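Local coordinates for prophage MuSo2, 43 kDa tail protein (Shewanella oneidensis, PDB 3CDD) that probably forms part of the tail baseplate of a Mu-like phage, as a three-chain assembly of subunits with barrel-type domains, at residues A[62-67]-A[72-77]; A[112-117]-A[124-129]; A[214-219]-A[270-275]. One frame throughout, in Å; residues are numbered along the deposited sequence. Where two conformers were deposited one is given.

Contact 1: A[62-67]-A[72-77]; sequences ACTVDI and VITGYV
Val65 faces two residues of the opposite strand at once, Val72 and Ile73. Val65 O takes a hydrogen bond from Val72 N at 2.8 Å and a weak one from Ile73 N at 3.4 Å. Val65 N returns a bond of 3.0 Å to Ile73 O. Val72 turns its side chain toward strand 62-67. Val72 CG2 meets Ile67 CG2 at 3.5 Å, and Val72 CB sits by Val65 O. On Val65 the touching atoms are CB and CG2. Both lie against the isoleucine, with Val65 CB 3.8 Å from Ile73 CG2.

Cys63 pairs with Gly75 through two backbone hydrogen bonds. Cys63 N to Gly75 O is 2.8 Å, and Gly75 N to Cys63 O is 2.9 Å. Cys63 CB packs beside Gly75 O. With the sulfur anti to the backbone N (chi1 -164°), Cys63 SG reaches Val77 CG2 at 4.1 Å. Cys63, Val65 and Ile73 share one face, buried against Ile24 and Phe35. On the other face the Thr64 and Thr74 methyls lie side by side. There the Tyr76 ring lies by Ala62 and makes a cation-pi contact with Arg248 of the second subunit. This is an antiparallel beta hairpin with a classic beta bulge, within the N-terminal GpP-like region of the phage barrel clan.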
loop_
_atom_site.group_PDB
_atom_site.type_symbol
_atom_site.label_atom_id
_atom_site.label_comp_id
_atom_site.label_asym_id
_atom_site.label_seq_id
_atom_site.Cartn_x
_atom_site.Cartn_y
_atom_site.Cartn_z
ATOM N N ALA A 62 14.344 24.816 -12.861
ATOM C CA ALA A 62 14.672 25.451 -11.575
ATOM C C ALA A 62 13.553 26.396 -11.154
ATOM O O ALA A 62 12.956 27.085 -11.985
ATOM C CB ALA A 62 15.994 26.195 -11.636
ATOM N N CYS A 63 13.329 26.456 -9.846
ATOM C CA CYS A 63 12.079 26.896 -9.280
ATOM C C CYS A 63 12.308 27.558 -7.907
ATOM O O CYS A 63 13.097 27.052 -7.099
ATOM C CB CYS A 63 11.232 25.636 -9.078
ATOM S SG CYS A 63 9.574 25.994 -8.831
ATOM N N THR A 64 11.617 28.667 -7.637
ATOM C CA THR A 64 11.562 29.236 -6.272
ATOM C C THR A 64 10.148 29.632 -5.873
ATOM O O THR A 64 9.349 30.076 -6.709
ATOM C CB THR A 64 12.499 30.466 -6.065
ATOM O OG1 THR A 64 12.025 31.586 -6.829
ATOM C CG2 THR A 64 13.946 30.144 -6.453
ATOM N N VAL A 65 9.830 29.464 -4.594
ATOM C CA VAL A 65 8.597 30.012 -4.060
ATOM C C VAL A 65 8.949 31.018 -2.983
ATOM O O VAL A 65 9.718 30.705 -2.067
ATOM C CB VAL A 65 7.625 28.952 -3.530
ATOM C CG1 VAL A 65 6.366 29.639 -2.977
ATOM C CG2 VAL A 65 7.266 27.907 -4.663
ATOM N N ASP A 66 8.388 32.224 -3.136
ATOM C CA ASP A 66 8.562 33.350 -2.207
ATOM C C ASP A 66 7.216 33.847 -1.633
ATOM O O ASP A 66 6.173 33.813 -2.310
ATOM C CB ASP A 66 9.255 34.517 -2.919
ATOM C CG ASP A 66 10.657 34.170 -3.422
ATOM O OD1 ASP A 66 11.369 33.372 -2.792
ATOM O OD2 ASP A 66 11.051 34.717 -4.468
ATOM N N ILE A 67 7.255 34.292 -0.382
ATOM C CA ILE A 67 6.134 34.987 0.243
ATOM C C ILE A 67 6.633 36.379 0.620
ATOM O O ILE A 67 7.561 36.511 1.415
ATOM C CB ILE A 67 5.572 34.259 1.508
ATOM C CG1 ILE A 67 4.446 35.102 2.145
ATOM C CG2 ILE A 67 6.693 33.958 2.529
ATOM C CD1 ILE A 67 3.593 34.369 3.187
ATOM N N VAL A 72 10.901 30.744 0.510
ATOM C CA VAL A 72 10.298 29.657 1.280
ATOM C C VAL A 72 10.960 28.333 0.885
ATOM O O VAL A 72 11.278 27.507 1.742
ATOM C CB VAL A 72 8.759 29.611 1.080
ATOM C CG1 VAL A 72 8.126 28.450 1.879
ATOM C CG2 VAL A 72 8.122 30.929 1.505
ATOM N N ILE A 73 11.176 28.146 -0.415
ATOM C CA ILE A 73 11.718 26.889 -0.952
ATOM C C ILE A 73 12.396 27.140 -2.298
ATOM O O ILE A 73 11.901 27.917 -3.140
ATOM C CB ILE A 73 10.640 25.727 -1.050
ATOM C CG1 ILE A 73 11.304 24.360 -1.305
ATOM C CG2 ILE A 73 9.503 26.032 -2.097
ATOM C CD1 ILE A 73 10.345 23.190 -1.180
ATOM N N THR A 74 13.530 26.462 -2.489
ATOM C CA THR A 74 14.339 26.579 -3.696
ATOM C C THR A 74 14.647 25.168 -4.215
ATOM O O THR A 74 15.278 24.346 -3.523
ATOM C CB THR A 74 15.663 27.319 -3.399
ATOM O OG1 THR A 74 15.390 28.570 -2.753
ATOM C CG2 THR A 74 16.482 27.557 -4.670
ATOM N N GLY A 75 14.206 24.887 -5.436
ATOM C CA GLY A 75 14.448 23.565 -6.020
ATOM C C GLY A 75 14.130 23.467 -7.494
ATOM O O GLY A 75 14.443 24.374 -8.264
ATOM N N TYR A 76 13.517 22.348 -7.870
ATOM C CA TYR A 76 13.207 22.034 -9.254
ATOM C C TYR A 76 11.814 21.449 -9.371
ATOM O O TYR A 76 11.333 20.789 -8.466
ATOM C CB TYR A 76 14.195 21.000 -9.801
ATOM C CG TYR A 76 15.627 21.403 -9.659
ATOM C CD1 TYR A 76 16.238 22.215 -10.615
ATOM C CD2 TYR A 76 16.378 20.974 -8.568
ATOM C CE1 TYR A 76 17.573 22.601 -10.481
ATOM C CE2 TYR A 76 17.715 21.341 -8.434
ATOM C CZ TYR A 76 18.300 22.154 -9.389
ATOM O OH TYR A 76 19.618 22.524 -9.246
ATOM N N VAL A 77 11.183 21.685 -10.515
ATOM C CA VAL A 77 9.918 21.064 -10.833
ATOM C C VAL A 77 10.173 19.609 -11.125
ATOM O O VAL A 77 10.991 19.275 -11.990
ATOM C CB VAL A 77 9.259 21.733 -12.068
ATOM C CG1 VAL A 77 8.006 20.975 -12.481
ATOM C CG2 VAL A 77 8.925 23.182 -11.750
#

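Contact 2: A[112-117]-A[124-129]; sequences GQFNNQ and DIVCKP
Phe114 reaches from strand 113-115 to Ile125 and Val126 on helix 119-127. Its CB points toward the helix. Chi1 of -53° sets CG anti to the carbonyl carbon and carries the ring toward helix 119-127, where its CD2-CE2-CZ side does the touching. Phe114 CD2 comes first and meets Ile125 CD1 at 3.8 Å. CE2 is next and touches two branches of the same isoleucine. Ile125 CG2 and Ile125 CD1 each lie 3.7 Å from Phe114 CE2. CG2 comes in at the ring edge, near the ring plane. At the tip, Phe114 CZ meets Val126 CG1 at 3.8 Å, and this methyl approaches at a slant. The Phe114 and Ile125 side chains run alongside each other, pointing opposite ways.

Strand 113-115 pairs antiparallel with strand 144-148. The contact therefore packs helix 119-127 on a two-stranded sheet, in the region matching the gp44-like second domain. The ring of Tyr109 stacks with that of Phe114, and Leu158 of helix 155-164 also touches it. Val126 is buried against Pro155 and Leu159 of that second helix, so the phenylalanine enters a core shared by both helices.

The chain turns a corner at Asn116. Across this corner Gln117 NE2 gives a hydrogen bond of 2.9 Å to Asn115 O, 166° at the hydrogen. The acceptor lies in the amide plane of Gln117, and the bond ties down its side chain. Gln117 OE1 comes only loosely to Ile125 CD1, at 4.5 Å. Further along the chain, Pro129 packs on Tyr249 of the second subunit.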
loop_
_atom_site.group_PDB
_atom_site.type_symbol
_atom_site.label_atom_id
_atom_site.label_comp_id
_atom_site.label_asym_id
_atom_site.label_seq_id
_atom_site.Cartn_x
_atom_site.Cartn_y
_atom_site.Cartn_z
ATOM N N GLY A 112 36.473 6.325 -5.486
ATOM C CA GLY A 112 35.546 5.451 -4.751
ATOM C C GLY A 112 35.718 5.342 -3.249
ATOM O O GLY A 112 35.104 4.473 -2.622
ATOM N N GLN A 113 36.544 6.216 -2.670
ATOM C CA GLN A 113 36.783 6.212 -1.226
ATOM C C GLN A 113 37.362 7.522 -0.709
ATOM O O GLN A 113 38.126 8.198 -1.401
ATOM C CB GLN A 113 37.668 5.023 -0.806
ATOM C CG GLN A 113 39.148 5.211 -1.014
ATOM C CD GLN A 113 39.947 3.984 -0.615
ATOM O OE1 GLN A 113 40.793 4.041 0.289
ATOM N NE2 GLN A 113 39.685 2.861 -1.289
ATOM N N PHE A 114 36.989 7.870 0.518
ATOM C CA PHE A 114 37.498 9.077 1.177
ATOM C C PHE A 114 38.431 8.696 2.319
ATOM O O PHE A 114 38.105 7.827 3.130
ATOM C CB PHE A 114 36.342 9.956 1.687
ATOM C CG PHE A 114 35.323 10.285 0.628
ATOM C CD1 PHE A 114 34.183 9.505 0.477
ATOM C CD2 PHE A 114 35.517 11.366 -0.239
ATOM C CE1 PHE A 114 33.249 9.802 -0.519
ATOM C CE2 PHE A 114 34.591 11.667 -1.232
ATOM C CZ PHE A 114 33.457 10.884 -1.374
ATOM N N ASN A 115 39.582 9.366 2.375
ATOM C CA ASN A 115 40.636 9.064 3.340
ATOM C C ASN A 115 40.825 10.201 4.322
ATOM O O ASN A 115 41.182 11.314 3.927
ATOM C CB ASN A 115 41.979 8.824 2.625
ATOM C CG ASN A 115 41.851 7.915 1.426
ATOM O OD1 ASN A 115 41.477 6.747 1.554
ATOM N ND2 ASN A 115 42.166 8.442 0.247
ATOM N N ASN A 116 40.603 9.914 5.601
ATOM C CA ASN A 116 40.888 10.861 6.693
ATOM C C ASN A 116 40.137 12.184 6.538
ATOM O O ASN A 116 40.665 13.263 6.813
ATOM C CB ASN A 116 42.407 11.067 6.845
ATOM C CG ASN A 116 43.132 9.772 7.151
ATOM O OD1 ASN A 116 42.795 9.082 8.114
ATOM N ND2 ASN A 116 44.140 9.432 6.339
ATOM N N GLN A 117 38.889 12.070 6.090
ATOM C CA GLN A 117 38.037 13.213 5.820
ATOM C C GLN A 117 36.956 13.314 6.875
ATOM O O GLN A 117 36.415 12.299 7.329
ATOM C CB GLN A 117 37.373 13.061 4.444
ATOM C CG GLN A 117 38.343 12.935 3.268
ATOM C CD GLN A 117 39.183 14.183 3.082
ATOM O OE1 GLN A 117 38.655 15.253 2.783
ATOM N NE2 GLN A 117 40.494 14.059 3.272
ATOM N N ASP A 124 31.111 18.364 1.106
ATOM C CA ASP A 124 31.605 19.333 0.108
ATOM C C ASP A 124 31.894 18.656 -1.239
ATOM O O ASP A 124 31.510 19.173 -2.302
ATOM C CB ASP A 124 32.880 20.060 0.601
ATOM C CG ASP A 124 32.603 21.119 1.688
ATOM O OD1 ASP A 124 31.438 21.482 1.926
ATOM O OD2 ASP A 124 33.574 21.605 2.308
ATOM N N ILE A 125 32.557 17.496 -1.185
ATOM C CA ILE A 125 32.900 16.718 -2.387
ATOM C C ILE A 125 31.681 16.218 -3.172
ATOM O O ILE A 125 31.519 16.551 -4.348
ATOM C CB ILE A 125 33.853 15.519 -2.073
ATOM C CG1 ILE A 125 35.243 16.033 -1.659
ATOM C CG2 ILE A 125 33.985 14.610 -3.316
ATOM C CD1 ILE A 125 36.119 15.026 -0.916
ATOM N N VAL A 126 30.817 15.430 -2.523
ATOM C CA VAL A 126 29.687 14.810 -3.232
ATOM C C VAL A 126 28.602 15.798 -3.692
ATOM O O VAL A 126 27.863 15.496 -4.617
ATOM C CB VAL A 126 29.078 13.602 -2.452
ATOM C CG1 VAL A 126 30.177 12.524 -2.184
ATOM C CG2 VAL A 126 28.402 14.063 -1.147
ATOM N N CYS A 127 28.546 16.973 -3.052
ATOM C CA CYS A 127 27.514 17.999 -3.296
ATOM C C CYS A 127 27.862 18.943 -4.440
ATOM O O CYS A 127 26.965 19.469 -5.114
ATOM C CB CYS A 127 27.293 18.837 -2.033
ATOM S SG CYS A 127 26.164 18.086 -0.841
ATOM N N LYS A 128 29.169 19.150 -4.639
ATOM C CA LYS A 128 29.697 20.136 -5.573
ATOM C C LYS A 128 29.207 19.989 -7.025
ATOM O O LYS A 128 28.755 20.974 -7.588
ATOM C CB LYS A 128 31.239 20.170 -5.511
ATOM C CG LYS A 128 31.892 21.148 -6.473
ATOM C CD LYS A 128 33.209 21.647 -5.908
ATOM C CE LYS A 128 33.774 22.766 -6.750
ATOM N NZ LYS A 128 34.872 22.272 -7.635
ATOM N N PRO A 129 29.281 18.774 -7.632
ATOM C CA PRO A 129 28.839 18.685 -9.044
ATOM C C PRO A 129 27.327 18.946 -9.212
ATOM O O PRO A 129 26.864 19.187 -10.329
ATOM C CB PRO A 129 29.184 17.240 -9.437
ATOM C CG PRO A 129 29.228 16.500 -8.166
ATOM C CD PRO A 129 29.733 17.461 -7.124
#

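Contact 3: A[214-219]-A[270-275]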
loop_
_atom_site.group_PDB
_atom_site.type_symbol
_atom_site.label_atom_id
_atom_site.label_comp_id
_atom_site.label_asym_id
_atom_site.label_seq_id
_atom_site.Cartn_x
_atom_site.Cartn_y
_atom_site.Cartn_z
ATOM N N PHE A 214 14.687 -3.301 25.324
ATOM C CA PHE A 214 15.275 -3.594 24.014
ATOM C C PHE A 214 16.556 -4.399 24.222
ATOM O O PHE A 214 17.519 -3.880 24.798
ATOM C CB PHE A 214 15.604 -2.305 23.245
ATOM C CG PHE A 214 14.400 -1.497 22.836
ATOM C CD1 PHE A 214 13.791 -0.621 23.734
ATOM C CD2 PHE A 214 13.895 -1.582 21.545
ATOM C CE1 PHE A 214 12.667 0.149 23.361
ATOM C CE2 PHE A 214 12.776 -0.826 21.161
ATOM C CZ PHE A 214 12.165 0.046 22.076
ATOM N N THR A 215 16.558 -5.661 23.784
ATOM C CA THR A 215 17.760 -6.493 23.819
ATOM C C THR A 215 18.379 -6.546 22.424
ATOM O O THR A 215 17.749 -7.017 21.470
ATOM C CB THR A 215 17.449 -7.921 24.297
ATOM O OG1 THR A 215 16.311 -8.410 23.590
ATOM C CG2 THR A 215 17.127 -7.946 25.775
ATOM N N ILE A 216 19.608 -6.043 22.303
ATOM C CA ILE A 216 20.327 -6.016 21.026
ATOM C C ILE A 216 21.408 -7.087 21.021
ATOM O O ILE A 216 22.263 -7.103 21.905
ATOM C CB ILE A 216 20.952 -4.616 20.732
ATOM C CG1 ILE A 216 19.867 -3.519 20.670
ATOM C CG2 ILE A 216 21.816 -4.647 19.464
ATOM C CD1 ILE A 216 18.749 -3.729 19.644
ATOM N N LYS A 217 21.356 -7.972 20.025
ATOM C CA LYS A 217 22.287 -9.097 19.912
ATOM C C LYS A 217 23.162 -8.947 18.674
ATOM O O LYS A 217 22.666 -8.622 17.592
ATOM C CB LYS A 217 21.518 -10.420 19.826
ATOM C CG LYS A 217 20.503 -10.632 20.929
ATOM C CD LYS A 217 20.864 -11.764 21.866
ATOM C CE LYS A 217 20.239 -13.095 21.414
ATOM N NZ LYS A 217 18.737 -13.058 21.424
ATOM N N ALA A 218 24.463 -9.171 18.835
ATOM C CA ALA A 218 25.338 -9.339 17.685
ATOM C C ALA A 218 25.052 -10.720 17.085
ATOM O O ALA A 218 24.599 -11.639 17.806
ATOM C CB ALA A 218 26.803 -9.212 18.094
ATOM N N ALA A 219 25.271 -10.858 15.771
ATOM C CA ALA A 219 25.115 -12.137 15.059
ATOM C C ALA A 219 25.714 -12.042 13.659
ATOM O O ALA A 219 25.462 -11.075 12.935
ATOM C CB ALA A 219 23.636 -12.547 14.979
ATOM N N GLN A 270 19.941 2.101 22.594
ATOM C CA GLN A 270 19.521 3.461 22.947
ATOM C C GLN A 270 18.895 4.169 21.753
ATOM O O GLN A 270 17.881 4.853 21.902
ATOM C CB GLN A 270 20.705 4.275 23.467
ATOM C CG GLN A 270 21.086 3.988 24.907
ATOM C CD GLN A 270 22.476 4.492 25.252
ATOM O OE1 GLN A 270 22.960 5.480 24.686
ATOM N NE2 GLN A 270 23.131 3.809 26.187
ATOM N N TRP A 271 19.512 4.000 20.581
ATOM C CA TRP A 271 18.964 4.488 19.315
ATOM C C TRP A 271 17.591 3.869 19.044
ATOM O O TRP A 271 16.702 4.526 18.489
ATOM C CB TRP A 271 19.925 4.181 18.153
ATOM C CG TRP A 271 19.269 4.197 16.792
ATOM C CD1 TRP A 271 18.461 3.222 16.258
ATOM C CD2 TRP A 271 19.352 5.232 15.801
ATOM N NE1 TRP A 271 18.039 3.593 15.003
ATOM C CE2 TRP A 271 18.574 4.817 14.696
ATOM C CE3 TRP A 271 20.010 6.467 15.738
ATOM C CZ2 TRP A 271 18.429 5.598 13.542
ATOM C CZ3 TRP A 271 19.872 7.250 14.576
ATOM C CH2 TRP A 271 19.085 6.809 13.498
ATOM N N GLU A 272 17.432 2.608 19.442
ATOM C CA GLU A 272 16.211 1.867 19.198
ATOM C C GLU A 272 15.064 2.380 20.061
ATOM O O GLU A 272 13.945 2.565 19.562
ATOM C CB GLU A 272 16.436 0.378 19.443
ATOM C CG GLU A 272 15.724 -0.492 18.435
ATOM C CD GLU A 272 16.390 -0.461 17.075
ATOM O OE1 GLU A 272 17.525 -0.970 16.954
ATOM O OE2 GLU A 272 15.771 0.067 16.128
ATOM N N ARG A 273 15.354 2.608 21.348
ATOM C CA ARG A 273 14.404 3.214 22.293
ATOM C C ARG A 273 14.009 4.613 21.814
ATOM O O ARG A 273 12.831 4.971 21.805
ATOM C CB ARG A 273 15.003 3.286 23.707
ATOM C CG ARG A 273 14.096 3.953 24.741
ATOM C CD ARG A 273 14.766 4.104 26.093
ATOM N NE ARG A 273 15.974 4.923 26.011
ATOM C CZ ARG A 273 16.985 4.868 26.878
ATOM N NH1 ARG A 273 16.937 4.032 27.912
ATOM N NH2 ARG A 273 18.052 5.637 26.709
ATOM N N GLN A 274 15.003 5.380 21.383
ATOM C CA GLN A 274 14.771 6.738 20.925
ATOM C C GLN A 274 13.921 6.797 19.658
ATOM O O GLN A 274 13.093 7.698 19.506
ATOM C CB GLN A 274 16.102 7.481 20.752
ATOM C CG GLN A 274 16.177 8.772 21.553
ATOM C CD GLN A 274 15.337 8.738 22.851
ATOM O OE1 GLN A 274 14.627 9.708 23.166
ATOM N NE2 GLN A 274 15.407 7.623 23.596
ATOM N N ARG A 275 14.112 5.829 18.764
ATOM C CA ARG A 275 13.340 5.766 17.527
ATOM C C ARG A 275 11.881 5.364 17.761
ATOM O O ARG A 275 10.989 5.877 17.089
ATOM C CB ARG A 275 13.994 4.802 16.540
ATOM C CG ARG A 275 13.203 4.602 15.251
ATOM C CD ARG A 275 13.831 3.537 14.376
ATOM N NE ARG A 275 14.937 4.065 13.582
ATOM C CZ ARG A 275 14.815 4.525 12.339
ATOM N NH1 ARG A 275 13.631 4.529 11.732
ATOM N NH2 ARG A 275 15.880 4.978 11.696
#
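Strand 214-217 and helix 270-275 pass with their axes 8.9 Å apart and their directions 138° apart, and Phe214 and Arg273 have the nearest CA atoms. Phe214 lays one ring face on the helix backbone. Arg273 N sits 4.0 Å above the ring plane, over its centre. Arg273 CA makes a CH-pi contact, 4.1 Å from the centroid of the Phe214 ring. Arg273 CB touches Phe214 CE1 at 3.9 Å. The rest of the arginine leads away, and its NH1 hydrogen-bonds to Thr242 O.

Glu272 lies on the same side of the ring, out toward the CD2 rim. Glu272 CG lies 3.8 Å from Phe214 CD2, with CB beside it. Beyond CG, the bend at chi2 (73°) turns the carboxylate so that Glu272 OE1 lies 4.0 Å from Ile216 CD1. No hydrogen bond joins the two segments.

Phe214 and Ile216 both point toward the helix. Strand 213-217 is the middle strand of a three-stranded mixed sheet, between 239-242 and 251-255. Glu272 also touches Ile254 on one flank, and Arg273 touches Val241 on the other. This is two-layer alpha/beta packing, a helix lying across one face of a small sheet.

The contacts follow one another along the chain. Contact 1 is a strand pair in the N-terminal GpP-like region. Contact 2 lies in the gp44-like second region, its centre about 27 Å and its nearest atoms about 8 Å away. Contact 3 joins a three-stranded sheet to helix 262-278, which falls in the GpP fourth-domain range. It lies about 39 Å from contact 1 and 30 Å from contact 2, centre to centre. Contacts 1 and 3 sit on opposite sides of the chain's centre. The three share no sheet or helix. Contacts 1 and 2 also reach the second subunit, through Arg248 and Tyr249 there, consistent with a baseplate protein built from several packed units.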